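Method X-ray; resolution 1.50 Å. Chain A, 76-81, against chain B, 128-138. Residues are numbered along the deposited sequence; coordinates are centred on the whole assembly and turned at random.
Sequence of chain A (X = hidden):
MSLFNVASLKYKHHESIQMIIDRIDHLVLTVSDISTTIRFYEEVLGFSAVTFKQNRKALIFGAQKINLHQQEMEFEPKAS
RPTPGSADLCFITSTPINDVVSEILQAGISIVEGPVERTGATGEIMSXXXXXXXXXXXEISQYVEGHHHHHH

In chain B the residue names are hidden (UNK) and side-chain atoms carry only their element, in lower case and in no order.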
# COMPACT_ATOMS: atom_id res chain seq x y z
N GLU A 76 11.52 -13.43 1.08
CA GLU A 76 12.17 -12.58 2.09
C GLU A 76 13.04 -11.48 1.48
O GLU A 76 13.58 -11.64 0.38
CB GLU A 76 13.05 -13.46 2.98
CG GLU A 76 12.36 -14.71 3.51
CD GLU A 76 11.90 -14.57 4.95
OE1 GLU A 76 11.30 -15.53 5.47
OE2 GLU A 76 12.14 -13.50 5.54
N PRO A 77 13.17 -10.33 2.17
CA PRO A 77 12.54 -10.03 3.46
C PRO A 77 11.06 -9.73 3.26
O PRO A 77 10.63 -9.46 2.13
CB PRO A 77 13.32 -8.80 3.93
CG PRO A 77 13.55 -8.08 2.66
CD PRO A 77 13.98 -9.19 1.71
N LYS A 78 10.29 -9.78 4.34
CA LYS A 78 8.85 -9.52 4.26
C LYS A 78 8.37 -8.81 5.53
O LYS A 78 9.17 -8.50 6.41
CB LYS A 78 8.11 -10.86 4.11
CG LYS A 78 8.38 -11.82 5.26
CD LYS A 78 7.88 -13.24 4.96
CE LYS A 78 8.04 -14.13 6.18
NZ LYS A 78 7.61 -15.53 5.93
N ALA A 79 7.07 -8.55 5.61
CA ALA A 79 6.51 -7.88 6.79
C ALA A 79 6.82 -8.71 8.03
O ALA A 79 7.02 -9.92 7.95
CB ALA A 79 5.00 -7.73 6.62
N SER A 80 6.88 -8.08 9.20
CA SER A 80 7.14 -8.82 10.43
C SER A 80 6.02 -9.81 10.74
O SER A 80 6.27 -10.89 11.29
CB SER A 80 7.33 -7.86 11.61
OG SER A 80 8.62 -7.28 11.56
N ARG A 81 4.80 -9.46 10.37
CA ARG A 81 3.65 -10.33 10.60
C ARG A 81 2.78 -10.43 9.34
O ARG A 81 1.70 -9.84 9.28
CB ARG A 81 2.83 -9.80 11.79
CG ARG A 81 3.59 -9.81 13.11
CD ARG A 81 2.90 -8.97 14.19
NE ARG A 81 1.63 -9.52 14.64
CZ ARG A 81 0.83 -8.93 15.53
NH1 ARG A 81 1.17 -7.77 16.07
NH2 ARG A 81 -0.32 -9.51 15.88
N UNK B 128 16.62 -0.30 -0.56
CA UNK B 128 17.20 -0.43 0.76
C UNK B 128 15.99 -0.77 1.64
O UNK B 128 14.92 -0.16 1.50
c UNK B 128 18.66 0.66 2.54
c UNK B 128 17.89 0.89 1.23
c UNK B 128 17.80 0.39 3.76
c UNK B 128 16.89 2.01 1.36
N UNK B 129 16.14 -1.76 2.51
CA UNK B 129 15.04 -2.18 3.37
C UNK B 129 15.27 -1.87 4.84
O UNK B 129 16.35 -2.10 5.38
c UNK B 129 14.83 -3.68 3.26
c UNK B 129 13.65 -5.21 -0.59
c UNK B 129 13.07 -4.36 1.58
c UNK B 129 15.37 -4.51 0.94
c UNK B 129 12.68 -4.88 0.34
c UNK B 129 14.42 -4.17 1.89
c UNK B 129 15.00 -5.03 -0.30
o UNK B 129 13.29 -5.75 -1.81
N UNK B 130 14.22 -1.38 5.49
CA UNK B 130 14.26 -1.08 6.92
C UNK B 130 12.88 -1.43 7.48
O UNK B 130 11.98 -1.80 6.72
c UNK B 130 13.49 1.32 6.61
c UNK B 130 15.96 0.77 6.72
c UNK B 130 14.57 0.42 7.23
c UNK B 130 13.65 2.81 6.95
N UNK B 131 12.72 -1.33 8.79
CA UNK B 131 11.42 -1.60 9.39
C UNK B 131 10.97 -0.41 10.22
O UNK B 131 11.80 0.33 10.75
n UNK B 131 12.04 -6.51 9.65
n UNK B 131 11.77 -8.17 8.10
c UNK B 131 11.48 -2.84 10.29
c UNK B 131 11.67 -4.12 9.52
c UNK B 131 11.64 -5.33 10.41
n UNK B 131 10.04 -6.73 8.53
c UNK B 131 11.28 -7.14 8.77
N UNK B 132 9.66 -0.21 10.31
CA UNK B 132 9.15 0.89 11.11
C UNK B 132 8.95 0.37 12.53
O UNK B 132 9.24 -0.80 12.82
o UNK B 132 6.68 -0.46 11.28
o UNK B 132 5.55 1.09 10.23
c UNK B 132 6.62 0.63 10.68
c UNK B 132 7.87 1.48 10.48
N UNK B 133 8.48 1.23 13.45
CA UNK B 133 8.28 0.80 14.84
C UNK B 133 7.45 -0.46 15.07
O UNK B 133 7.64 -1.16 16.06
c UNK B 133 8.27 3.16 14.73
c UNK B 133 8.18 2.66 13.30
c UNK B 133 7.64 2.03 15.49
N UNK B 134 6.53 -0.75 14.15
CA UNK B 134 5.67 -1.91 14.30
C UNK B 134 6.18 -3.16 13.59
O UNK B 134 5.58 -4.22 13.69
c UNK B 134 3.53 -0.66 14.79
o UNK B 134 3.45 0.55 14.51
o UNK B 134 3.07 -1.15 15.84
c UNK B 134 4.26 -1.58 13.83
N UNK B 135 7.29 -3.03 12.88
CA UNK B 135 7.83 -4.18 12.18
C UNK B 135 7.45 -4.22 10.71
O UNK B 135 7.79 -5.18 10.02
N UNK B 136 6.73 -3.21 10.24
CA UNK B 136 6.34 -3.16 8.83
C UNK B 136 7.63 -3.09 8.01
O UNK B 136 8.59 -2.44 8.43
n UNK B 136 3.47 -3.08 9.18
o UNK B 136 3.73 -0.96 9.89
c UNK B 136 5.49 -1.92 8.55
c UNK B 136 4.15 -1.95 9.27
N UNK B 137 7.65 -3.75 6.86
CA UNK B 137 8.83 -3.73 6.00
C UNK B 137 8.72 -2.52 5.08
O UNK B 137 7.72 -2.36 4.36
c UNK B 137 10.11 -6.36 3.43
c UNK B 137 8.94 -5.01 5.17
c UNK B 137 11.44 -5.12 5.16
c UNK B 137 10.19 -5.10 4.29
N UNK B 138 9.74 -1.67 5.12
CA UNK B 138 9.75 -0.47 4.30
C UNK B 138 10.91 -0.51 3.31
O UNK B 138 12.08 -0.55 3.69
c UNK B 138 9.87 0.78 5.19
c UNK B 138 9.88 2.03 4.33
c UNK B 138 8.71 0.83 6.20
c UNK B 138 7.31 0.92 5.56
O HOH W 1 11.59 -10.78 6.75
O HOH W 2 3.93 -5.99 16.11

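Position 128 of chain B carries four side-chain carbons, forked at the first, with one arm two carbons long. This is an isoleucine, and Ile B128 lies out of reach of chain A. At position 129 one carbon leads to a six-carbon ring bearing an oxygen, and the ring lies with one face under Pro A77 CG, so this is tyrosine. The CG of Pro A77 is 4.0 Å from the centroid of the Tyr B129 ring and 13° off the normal, a CH-pi contact; the hydroxyl is hydrogen-bonded elsewhere in the structure. Position 130 repeats the four carbons forked at the first, again with a two-carbon arm, and is isoleucine. Ile B130 does not reach chain A, as expected from the alternation of side chains along a strand.

At position 131 three carbons run to a nitrogen and then to a carbon carrying two more nitrogens; these two end nitrogens both reach Lys A78 O, which marks an arginine. Both donate to that one carbonyl: Arg B131 NH1 lies 2.9 Å and NH2 3.1 Å from Lys A78 O, which sits at the edge of the guanidinium, near its plane. NH2 also makes a weak hydrogen bond of 2.9 Å to the oxygen of water 1, which accepts from Lys A78 N and donates to Glu A76 OE2.

Position 132 has two carbons, the second with two oxygens, and one of these oxygens accepts from the backbone N of positions 134 and 136. It is an aspartate; OD1 of Asp B132 is the acceptor, 2.9 Å from each of those N atoms. Asp B132 opens a type I turn without touching chain A. Position 133 has three carbons closing a ring onto its own backbone nitrogen, a proline; Pro B133 is exposed and remote from chain A. Position 134 again shows two carbons and two terminal oxygens, hence aspartate. No atom of Asp B134 makes a close contact with chain A, but water 2 bridges its carbonyl to Arg A81 NH1, weakly on the Asp B134 side.

Position 135 has no side-chain atoms, and its backbone O meets Ser A80 N and OG; it is glycine. An ideal CB on Gly B135 would fall 2.6 Å from Ser A80 OG, a clash, and would also jam against the preceding carbonyl at these backbone angles. Position 136 has two carbons, the second with one oxygen and one nitrogen: an asparagine. Asn B136 points its CA-to-CB bond away from chain A. Position 137 has four carbons forked at the second, and one end carbon packs against Pro A77 CG and Lys A78 CA; this is leucine. CD2 of Leu B137 lies 3.9 Å from Pro A77 CG and 3.5 Å from Lys A78 CA. Position 138, with four carbons forked at the first and one arm of two carbons, is isoleucine, and Ile B138 is out of reach.

The contact joins an apolar patch to a polar one. Tyr B129 and Leu B137 receive the ring of Pro A77, while Arg B131 holds the carbonyl of Lys A78. Gly B135 O accepts from Ser A80 N at 3.1 Å and Ser A80 OG at 2.7 Å. Arg B131 NH1 also donates to Gly B135 O, at 3.1 Å, tying the two polar anchors together.

Chain B 128-138: IYIRDPDGNLI
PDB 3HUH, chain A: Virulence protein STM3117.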